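Local coordinates for protein pyroglutamyl-peptidase I (Fervidobacterium islandicum, PDB 6LTQ) that probably removes N-terminal pyroglutamate residues from peptides, as a thermophilic pyroglutamyl-peptidase I of the cysteine peptidase type, at residues 58-63 against 158-162; 66-71 against 162-166; 93-98 against 121-127. All blocks are in the same frame, centred on the assembly; numbering follows the deposited sequence.

Contact 1 (58-63 against 158-162); sequences SYQKST and EVYYY
The ring of Tyr162 carries Thr63 on one face: CB of Thr63 stands 4.2 Å from the ring centroid in a CH-pi contact, displaced toward the rim. The methyl CG2 of Thr63 tucks in at the root of the ring, 3.7 Å from CB of Tyr162. The ring of Tyr59 is met obliquely by a carboxylate oxygen, CD1 lying 3.8 Å from OE1 of Glu158, with the ring and carboxylate planes 39° apart. Glu158 is thus the polar centre of the contact. Its CG lies anti to the backbone N (chi1 170°) and the chain beyond is extended, which carries the carboxylate to the first turn of helix 59-72. There OE2 of Glu158 comes within 2.8 Å of the carbonyl oxygen of Tyr59. Both atoms are acceptors, so the approach would tend to favour a protonated carboxyl group. Ser62 OG lies 3.3 Å from Glu158 OE1 but is committed to its own helix: it donates to Ser58 O at 2.9 Å, while Ser62 N reaches that oxygen from the opposite face of the carbonyl plane. Ser58 is the N-cap of helix 59-72, its OG accepting from Lys61 N at 2.9 Å. Val159 CG2 packs beside Ser62, and a glycerol, probably from the crystallisation liquor, bonds Thr63 OG1 near the carboxylate. The two helix starts cross at -42°, one following the oxidised Cys156 closely, as neighbours in the helical layer of an alpha/beta/alpha sandwich.

Contact 2 (66-71 against 162-166); sequences LEEYYK and YSLHR
A polar helix-helix contact joins helix 59-72, through 66-71, to helix 158-170, through 162-166, with Glu67 and Arg166 forming a salt bridge and Tyr70 and Ser163 joined by a hydroxyl-hydroxyl hydrogen bond. Both helices lie in one layer against the central sheet, their local axes 12.0 Å apart at closest approach, a separation spanned by long side chains. Arg166 runs extended from CG to NE and grips Glu67 side-on, one nitrogen to each oxygen. Arg166 NE donates to the syn lone pair of Glu67 OE1 at 2.9 Å, and Arg166 NH1 to Glu67 OE2 at 3.1 Å. Carboxylate and guanidinium are nearly coplanar, 23° apart, and two bonds of this kind fix the rotation of both groups. The first bond of the Glu67 side chain does not point at the other helix; the bend at chi2 (56°) brings its carboxylate across. OE1 also accepts from the hydroxyl of Tyr162, lying in the plane of that ring at its edge, although the modelled separation is so short that its exact length is doubtful.

Tyr70 connects the salt bridge to Ser163. Its CB sits over one face of the guanidinium, 3.7 Å above the plane and offset toward the rim, and its CD2 is 3.7 Å from Arg166 CD. At the far end of the ring, Tyr70 OH and Ser163 OG are 2.8 Å apart in the ring plane, with either able to donate. Leu66 CD2 fills in beside them, 3.5 Å from Ser163 OG and also against the Tyr162 ring. His80 of strand 77-83 bonds Ser163 OG from the sheet, while Leu66 and Tyr70 rest on that strand and on Leu18 of strand 15-22.

Contact 3 (93-98 against 121-127); sequences ERVAIN and GPDAYMT
Strands 95-97 and 124-126 pair antiparallel, and backbone bonds at Arg94 and Asn98 extend the pairing at its two ends, so that short strand 124-126 extends the central sheet alongside the end of strand 90-97. Glu93 comes first and barely touches the partner; its carboxylate turns to Arg91, His180 and Ser148. At Arg94, O accepts from Thr127 N at 3.0 Å, with the donor tilted 29° from the carbonyl plane. A water in the guanidinium plane accepts from Arg94 NE and donates to Thr127 O, while NH2 goes on to a salt bridge with Asp114 of the second subunit. Val95 forms a non-hydrogen-bonded pair with Met126, the two side chains lying side by side with Val95 CG2 3.9 Å from Met126 CG. Ala96 follows as the hydrogen-bonded pair: its N reaches Tyr125 O at 2.9 Å and its O takes Tyr125 N at 2.8 Å, both donors almost in line with the carbonyl bond. Its methyl faces Tyr160 of helix 158-170. Ile97 shares the face of Val95, and CG2 packs 3.8 Å from Ala124 CB, beyond which Ala124 of the second subunit packs. The other edge of strand 124-126 faces the second subunit, since Met126 N is bonded by Asp123 of that subunit and the reverse bond matches it. The pairing finishes at Asn98, whose N donates to Asp123 O with the donor 37° out of the carbonyl plane. Ile117 and Ile118 hold its amide, and a second water accepts from Asn98 ND2 at 3.2 Å while donating to Asp123 OD1 at 2.6 Å.

From the N terminus, helix 59-72 supplies the opening ends of contacts 1 and 2, first 58-63 and then 66-71. Neither loop closes until helix 158-170, where the ends arrive in the same order; the two loops therefore overlap and cross, and they share Tyr162. Contact 3 is nested inside both, closing a short excursion without helix or strand between its own segments. The second helix joins everything. One flank meets helix 59-72, while elsewhere Tyr160 and Tyr161 reach Glu93 O and Pro122 O, and His165 reaches Tyr125 OH, binding the helical layer to the sheet edge of contact 3, where the second subunit packs.

Contact 1 (58-63 against 158-162)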
loop_
_atom_site.group_PDB
_atom_site.type_symbol
_atom_site.label_atom_id
_atom_site.label_comp_id
_atom_site.label_asym_id
_atom_site.label_seq_id
_atom_site.Cartn_x
_atom_site.Cartn_y
_atom_site.Cartn_z
ATOM N N SER D 58 26.652 -10.146 -0.849
ATOM C CA SER D 58 27.202 -11.089 -1.817
ATOM C C SER D 58 26.752 -12.487 -1.429
ATOM O O SER D 58 26.960 -12.907 -0.290
ATOM C CB SER D 58 28.742 -11.019 -1.847
ATOM O OG SER D 58 29.323 -12.233 -2.300
ATOM N N TYR D 59 26.155 -13.213 -2.378
ATOM C CA TYR D 59 25.676 -14.546 -2.038
ATOM C C TYR D 59 26.807 -15.396 -1.487
ATOM O O TYR D 59 26.673 -16.020 -0.426
ATOM C CB TYR D 59 25.069 -15.215 -3.270
ATOM C CG TYR D 59 23.697 -14.724 -3.644
ATOM C CD1 TYR D 59 22.595 -14.959 -2.811
ATOM C CD2 TYR D 59 23.482 -14.080 -4.851
ATOM C CE1 TYR D 59 21.324 -14.528 -3.178
ATOM C CE2 TYR D 59 22.225 -13.655 -5.223
ATOM C CZ TYR D 59 21.149 -13.881 -4.389
ATOM O OH TYR D 59 19.913 -13.432 -4.801
ATOM N N GLN D 60 27.969 -15.348 -2.131
ATOM C CA GLN D 60 29.051 -16.208 -1.681
ATOM C C GLN D 60 29.787 -15.655 -0.473
ATOM O O GLN D 60 29.917 -16.369 0.529
ATOM C CB GLN D 60 30.011 -16.462 -2.850
ATOM C CG GLN D 60 31.155 -17.431 -2.582
ATOM C CD GLN D 60 32.514 -16.780 -2.758
ATOM O OE1 GLN D 60 32.640 -15.750 -3.426
ATOM N NE2 GLN D 60 33.541 -17.379 -2.166
ATOM N N LYS D 61 30.187 -14.387 -0.496
ATOM C CA LYS D 61 31.084 -13.913 0.551
ATOM C C LYS D 61 30.366 -13.563 1.851
ATOM O O LYS D 61 30.991 -13.641 2.919
ATOM C CB LYS D 61 31.866 -12.687 0.073
ATOM C CG LYS D 61 32.733 -12.929 -1.159
ATOM C CD LYS D 61 33.579 -11.709 -1.499
ATOM C CE LYS D 61 34.203 -11.842 -2.883
ATOM N NZ LYS D 61 33.240 -11.523 -3.986
ATOM N N SER D 62 29.066 -13.230 1.807
ATOM C CA SER D 62 28.369 -12.852 3.036
ATOM C C SER D 62 28.536 -13.912 4.115
ATOM O O SER D 62 28.846 -13.592 5.269
ATOM C CB SER D 62 26.888 -12.579 2.753
ATOM O OG SER D 62 26.209 -13.762 2.352
ATOM N N THR D 63 28.246 -15.174 3.790
ATOM C CA THR D 63 28.356 -16.201 4.815
ATOM C C THR D 63 29.796 -16.669 5.022
ATOM O O THR D 63 30.091 -17.232 6.076
ATOM C CB THR D 63 27.476 -17.418 4.496
ATOM O OG1 THR D 63 27.731 -17.873 3.157
ATOM C CG2 THR D 63 25.981 -17.063 4.650
ATOM N N GLU D 158 19.546 -15.099 3.763
ATOM C CA GLU D 158 20.593 -16.115 3.669
ATOM C C GLU D 158 21.419 -16.146 4.940
ATOM O O GLU D 158 21.615 -17.204 5.549
ATOM C CB GLU D 158 21.492 -15.856 2.458
ATOM C CG GLU D 158 22.755 -16.756 2.468
ATOM C CD GLU D 158 23.780 -16.402 1.390
ATOM O OE1 GLU D 158 23.689 -15.315 0.797
ATOM O OE2 GLU D 158 24.675 -17.231 1.125
ATOM N N VAL D 159 21.883 -14.972 5.373
ATOM C CA VAL D 159 22.652 -14.860 6.605
ATOM C C VAL D 159 21.820 -15.310 7.793
ATOM O O VAL D 159 22.309 -16.006 8.696
ATOM C CB VAL D 159 23.144 -13.406 6.765
ATOM C CG1 VAL D 159 23.455 -13.090 8.205
ATOM C CG2 VAL D 159 24.336 -13.153 5.857
ATOM N N TYR D 160 20.535 -14.937 7.812
ATOM C CA TYR D 160 19.667 -15.357 8.902
ATOM C C TYR D 160 19.573 -16.878 8.960
ATOM O O TYR D 160 19.700 -17.477 10.031
ATOM C CB TYR D 160 18.264 -14.742 8.738
ATOM C CG TYR D 160 17.402 -14.714 9.969
ATOM C CD1 TYR D 160 17.933 -14.932 11.227
ATOM C CD2 TYR D 160 16.023 -14.430 9.871
ATOM C CE1 TYR D 160 17.135 -14.892 12.366
ATOM C CE2 TYR D 160 15.218 -14.385 10.994
ATOM C CZ TYR D 160 15.765 -14.609 12.237
ATOM O OH TYR D 160 14.956 -14.545 13.341
ATOM N N TYR D 161 19.305 -17.511 7.818
ATOM C CA TYR D 161 19.196 -18.967 7.804
ATOM C C TYR D 161 20.520 -19.605 8.195
ATOM O O TYR D 161 20.556 -20.554 8.988
ATOM C CB TYR D 161 18.747 -19.457 6.429
ATOM C CG TYR D 161 18.568 -20.966 6.367
ATOM C CD1 TYR D 161 19.637 -21.802 6.038
ATOM C CD2 TYR D 161 17.334 -21.555 6.639
ATOM C CE1 TYR D 161 19.487 -23.173 5.992
ATOM C CE2 TYR D 161 17.172 -22.936 6.578
ATOM C CZ TYR D 161 18.253 -23.743 6.253
ATOM O OH TYR D 161 18.096 -25.133 6.208
ATOM N N TYR D 162 21.622 -19.063 7.675
ATOM C CA TYR D 162 22.938 -19.602 8.013
ATOM C C TYR D 162 23.148 -19.625 9.524
ATOM O O TYR D 162 23.553 -20.647 10.088
ATOM C CB TYR D 162 24.035 -18.791 7.313
ATOM C CG TYR D 162 25.404 -19.435 7.479
ATOM C CD1 TYR D 162 26.189 -19.166 8.595
ATOM C CD2 TYR D 162 25.881 -20.339 6.539
ATOM C CE1 TYR D 162 27.426 -19.775 8.754
ATOM C CE2 TYR D 162 27.109 -20.946 6.686
ATOM C CZ TYR D 162 27.877 -20.662 7.793
ATOM O OH TYR D 162 29.098 -21.279 7.929
#

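Contact 2 (66-71 against 162-166)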
loop_
_atom_site.group_PDB
_atom_site.type_symbol
_atom_site.label_atom_id
_atom_site.label_comp_id
_atom_site.label_asym_id
_atom_site.label_seq_id
_atom_site.Cartn_x
_atom_site.Cartn_y
_atom_site.Cartn_z
ATOM N N LEU D 66 30.952 -14.072 7.412
ATOM C CA LEU D 66 30.296 -14.376 8.686
ATOM C C LEU D 66 30.850 -15.651 9.304
ATOM O O LEU D 66 31.066 -15.717 10.521
ATOM C CB LEU D 66 28.775 -14.506 8.501
ATOM C CG LEU D 66 27.967 -14.845 9.769
ATOM C CD1 LEU D 66 28.104 -13.774 10.854
ATOM C CD2 LEU D 66 26.474 -15.082 9.463
ATOM N N GLU D 67 31.033 -16.698 8.492
ATOM C CA GLU D 67 31.602 -17.931 9.023
ATOM C C GLU D 67 33.007 -17.683 9.555
ATOM O O GLU D 67 33.371 -18.187 10.623
ATOM C CB GLU D 67 31.622 -19.022 7.950
ATOM C CG GLU D 67 32.226 -20.353 8.415
ATOM C CD GLU D 67 31.552 -20.922 9.655
ATOM O OE1 GLU D 67 30.367 -20.620 9.900
ATOM O OE2 GLU D 67 32.208 -21.686 10.391
ATOM N N GLU D 68 33.785 -16.864 8.839
ATOM C CA GLU D 68 35.146 -16.560 9.266
ATOM C C GLU D 68 35.135 -15.896 10.631
ATOM O O GLU D 68 35.966 -16.212 11.490
ATOM C CB GLU D 68 35.807 -15.649 8.221
ATOM C CG GLU D 68 37.198 -15.104 8.550
ATOM C CD GLU D 68 37.700 -14.067 7.521
ATOM O OE1 GLU D 68 36.950 -13.119 7.170
ATOM O OE2 GLU D 68 38.851 -14.205 7.051
ATOM N N TYR D 69 34.146 -15.030 10.879
ATOM C CA TYR D 69 34.039 -14.414 12.197
ATOM C C TYR D 69 33.574 -15.423 13.226
ATOM O O TYR D 69 34.073 -15.434 14.357
ATOM C CB TYR D 69 33.094 -13.213 12.191
ATOM C CG TYR D 69 33.341 -12.307 13.379
ATOM C CD1 TYR D 69 32.795 -12.585 14.631
ATOM C CD2 TYR D 69 34.162 -11.194 13.254
ATOM C CE1 TYR D 69 33.048 -11.756 15.728
ATOM C CE2 TYR D 69 34.423 -10.369 14.334
ATOM C CZ TYR D 69 33.869 -10.649 15.568
ATOM O OH TYR D 69 34.140 -9.809 16.637
ATOM N N TYR D 70 32.606 -16.272 12.865
ATOM C CA TYR D 70 32.176 -17.296 13.811
ATOM C C TYR D 70 33.332 -18.222 14.173
ATOM O O TYR D 70 33.417 -18.669 15.328
ATOM C CB TYR D 70 30.999 -18.116 13.258
ATOM C CG TYR D 70 29.610 -17.527 13.450
ATOM C CD1 TYR D 70 29.211 -16.950 14.660
ATOM C CD2 TYR D 70 28.695 -17.565 12.410
ATOM C CE1 TYR D 70 27.929 -16.414 14.815
ATOM C CE2 TYR D 70 27.417 -17.035 12.554
ATOM C CZ TYR D 70 27.037 -16.464 13.750
ATOM O OH TYR D 70 25.761 -15.944 13.863
ATOM N N LYS D 71 34.205 -18.575 13.201
ATOM C CA LYS D 71 35.343 -19.374 13.646
ATOM C C LYS D 71 36.319 -18.610 14.521
ATOM O O LYS D 71 36.887 -19.201 15.443
ATOM C CB LYS D 71 36.108 -20.120 12.570
ATOM C CG LYS D 71 36.405 -21.356 13.411
ATOM C CD LYS D 71 36.650 -22.740 13.022
ATOM C CE LYS D 71 37.436 -23.118 11.812
ATOM N NZ LYS D 71 37.579 -24.614 12.172
ATOM N N TYR D 162 21.622 -19.063 7.675
ATOM C CA TYR D 162 22.938 -19.602 8.013
ATOM C C TYR D 162 23.148 -19.625 9.524
ATOM O O TYR D 162 23.553 -20.647 10.088
ATOM C CB TYR D 162 24.035 -18.791 7.313
ATOM C CG TYR D 162 25.404 -19.435 7.479
ATOM C CD1 TYR D 162 26.189 -19.166 8.595
ATOM C CD2 TYR D 162 25.881 -20.339 6.539
ATOM C CE1 TYR D 162 27.426 -19.775 8.754
ATOM C CE2 TYR D 162 27.109 -20.946 6.686
ATOM C CZ TYR D 162 27.877 -20.662 7.793
ATOM O OH TYR D 162 29.098 -21.279 7.929
ATOM N N SER D 163 22.837 -18.515 10.209
ATOM C CA SER D 163 23.066 -18.456 11.648
ATOM C C SER D 163 22.130 -19.379 12.414
ATOM O O SER D 163 22.558 -20.040 13.369
ATOM C CB SER D 163 22.927 -17.014 12.176
ATOM O OG SER D 163 24.010 -16.201 11.732
ATOM N N LEU D 164 20.843 -19.434 12.035
ATOM C CA LEU D 164 19.945 -20.320 12.764
ATOM C C LEU D 164 20.281 -21.788 12.494
ATOM O O LEU D 164 20.143 -22.625 13.392
ATOM C CB LEU D 164 18.478 -20.006 12.414
ATOM C CG LEU D 164 17.888 -18.726 13.057
ATOM C CD1 LEU D 164 16.489 -18.376 12.448
ATOM C CD2 LEU D 164 17.744 -18.851 14.540
ATOM N N HIS D 165 20.721 -22.115 11.276
ATOM C CA HIS D 165 21.138 -23.486 10.986
ATOM C C HIS D 165 22.420 -23.850 11.731
ATOM O O HIS D 165 22.504 -24.914 12.354
ATOM C CB HIS D 165 21.339 -23.681 9.492
ATOM C CG HIS D 165 21.781 -25.065 9.131
ATOM N ND1 HIS D 165 21.068 -26.189 9.493
ATOM C CD2 HIS D 165 22.867 -25.509 8.454
ATOM C CE1 HIS D 165 21.690 -27.266 9.044
ATOM N NE2 HIS D 165 22.787 -26.881 8.412
ATOM N N ARG D 166 23.440 -22.984 11.656
ATOM C CA ARG D 166 24.669 -23.217 12.410
ATOM C C ARG D 166 24.369 -23.352 13.895
ATOM O O ARG D 166 24.979 -24.176 14.590
ATOM C CB ARG D 166 25.661 -22.079 12.170
ATOM C CG ARG D 166 27.097 -22.402 12.619
ATOM C CD ARG D 166 27.966 -21.151 12.613
ATOM N NE ARG D 166 29.400 -21.442 12.534
ATOM C CZ ARG D 166 30.150 -21.808 13.573
ATOM N NH1 ARG D 166 31.449 -22.040 13.399
ATOM N NH2 ARG D 166 29.605 -21.944 14.782
#

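Contact 3 (93-98 against 121-127)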
loop_
_atom_site.group_PDB
_atom_site.type_symbol
_atom_site.label_atom_id
_atom_site.label_comp_id
_atom_site.label_asym_id
_atom_site.label_seq_id
_atom_site.Cartn_x
_atom_site.Cartn_y
_atom_site.Cartn_z
ATOM N N GLU D 93 12.097 -10.150 12.182
ATOM C CA GLU D 93 11.906 -11.301 11.306
ATOM C C GLU D 93 11.901 -12.597 12.109
ATOM O O GLU D 93 12.870 -12.915 12.808
ATOM C CB GLU D 93 12.994 -11.331 10.236
ATOM C CG GLU D 93 12.973 -10.114 9.318
ATOM C CD GLU D 93 11.774 -10.080 8.365
ATOM O OE1 GLU D 93 10.926 -11.010 8.393
ATOM O OE2 GLU D 93 11.709 -9.133 7.547
ATOM N N ARG D 94 10.823 -13.365 11.982
ATOM C CA ARG D 94 10.702 -14.592 12.744
ATOM C C ARG D 94 11.169 -15.820 11.986
ATOM O O ARG D 94 11.451 -16.847 12.624
ATOM C CB ARG D 94 9.238 -14.792 13.174
ATOM C CG ARG D 94 9.042 -15.815 14.265
ATOM C CD ARG D 94 7.678 -15.734 14.874
ATOM N NE ARG D 94 7.598 -16.521 16.106
ATOM C CZ ARG D 94 6.556 -16.530 16.928
ATOM N NH1 ARG D 94 5.481 -15.795 16.662
ATOM N NH2 ARG D 94 6.596 -17.269 18.035
ATOM N N VAL D 95 11.213 -15.767 10.652
ATOM C CA VAL D 95 11.373 -16.956 9.812
ATOM C C VAL D 95 12.532 -16.748 8.853
ATOM O O VAL D 95 12.585 -15.727 8.154
ATOM C CB VAL D 95 10.099 -17.259 8.995
ATOM C CG1 VAL D 95 10.340 -18.430 8.030
ATOM C CG2 VAL D 95 8.933 -17.540 9.909
ATOM N N ALA D 96 13.431 -17.738 8.776
ATOM C CA ALA D 96 14.472 -17.778 7.756
ATOM C C ALA D 96 14.286 -19.044 6.939
ATOM O O ALA D 96 14.131 -20.125 7.507
ATOM C CB ALA D 96 15.877 -17.746 8.390
ATOM N N ILE D 97 14.306 -18.927 5.619
ATOM C CA ILE D 97 14.016 -20.080 4.783
ATOM C C ILE D 97 15.250 -20.484 3.985
ATOM O O ILE D 97 16.128 -19.678 3.677
ATOM C CB ILE D 97 12.821 -19.828 3.846
ATOM C CG1 ILE D 97 13.153 -18.715 2.863
ATOM C CG2 ILE D 97 11.571 -19.479 4.666
ATOM C CD1 ILE D 97 12.283 -18.772 1.618
ATOM N N ASN D 98 15.272 -21.757 3.599
ATOM C CA ASN D 98 16.433 -22.368 2.943
ATOM C C ASN D 98 16.390 -22.140 1.430
ATOM O O ASN D 98 16.268 -23.068 0.631
ATOM C CB ASN D 98 16.475 -23.851 3.280
ATOM C CG ASN D 98 17.763 -24.523 2.820
ATOM O OD1 ASN D 98 18.733 -23.858 2.457
ATOM N ND2 ASN D 98 17.768 -25.846 2.831
ATOM N N GLY D 121 19.315 -29.146 4.366
ATOM C CA GLY D 121 18.955 -28.476 5.591
ATOM C C GLY D 121 17.442 -28.407 5.678
ATOM O O GLY D 121 16.742 -28.653 4.694
ATOM N N PRO D 122 16.903 -28.101 6.850
ATOM C CA PRO D 122 15.449 -27.937 6.957
ATOM C C PRO D 122 14.964 -26.827 6.028
ATOM O O PRO D 122 15.723 -25.945 5.617
ATOM C CB PRO D 122 15.235 -27.572 8.428
ATOM C CG PRO D 122 16.521 -27.965 9.124
ATOM C CD PRO D 122 17.596 -27.807 8.111
ATOM N N ASP D 123 13.676 -26.894 5.675
ATOM C CA ASP D 123 13.101 -25.894 4.775
ATOM C C ASP D 123 13.170 -24.485 5.366
ATOM O O ASP D 123 13.330 -23.501 4.624
ATOM C CB ASP D 123 11.650 -26.266 4.448
ATOM C CG ASP D 123 11.556 -27.442 3.486
ATOM O OD1 ASP D 123 12.589 -27.821 2.903
ATOM O OD2 ASP D 123 10.450 -27.993 3.302
ATOM N N ALA D 124 13.066 -24.368 6.685
ATOM C CA ALA D 124 13.135 -23.065 7.329
ATOM C C ALA D 124 13.436 -23.251 8.804
ATOM O O ALA D 124 13.257 -24.332 9.365
ATOM C CB ALA D 124 11.835 -22.270 7.160
ATOM N N TYR D 125 13.897 -22.170 9.423
ATOM C CA TYR D 125 14.022 -22.077 10.867
ATOM C C TYR D 125 13.217 -20.890 11.367
ATOM O O TYR D 125 13.128 -19.856 10.702
ATOM C CB TYR D 125 15.486 -21.889 11.326
ATOM C CG TYR D 125 16.364 -23.111 11.174
ATOM C CD1 TYR D 125 16.446 -24.050 12.186
ATOM C CD2 TYR D 125 17.105 -23.320 10.015
ATOM C CE1 TYR D 125 17.247 -25.171 12.056
ATOM C CE2 TYR D 125 17.915 -24.440 9.872
ATOM C CZ TYR D 125 17.976 -25.363 10.901
ATOM O OH TYR D 125 18.781 -26.479 10.781
ATOM N N MET D 126 12.646 -21.029 12.549
ATOM C CA MET D 126 12.151 -19.860 13.256
ATOM C C MET D 126 13.133 -19.505 14.356
ATOM O O MET D 126 13.768 -20.395 14.924
ATOM C CB MET D 126 10.766 -20.111 13.860
ATOM C CG MET D 126 9.634 -19.984 12.842
ATOM S SD MET D 126 7.993 -20.200 13.557
ATOM C CE MET D 126 7.919 -21.998 13.697
ATOM N N THR D 127 13.262 -18.202 14.647
ATOM C CA THR D 127 14.061 -17.787 15.799
ATOM C C THR D 127 13.475 -18.352 17.084
ATOM O O THR D 127 12.266 -18.577 17.208
ATOM C CB THR D 127 14.150 -16.254 15.929
ATOM O OG1 THR D 127 15.022 -15.922 17.025
ATOM C CG2 THR D 127 12.771 -15.655 16.229
HETATM O O HOH W 1 9.781 -17.694 17.312
HETATM O O HOH W 2 14.992 -27.181 2.083
#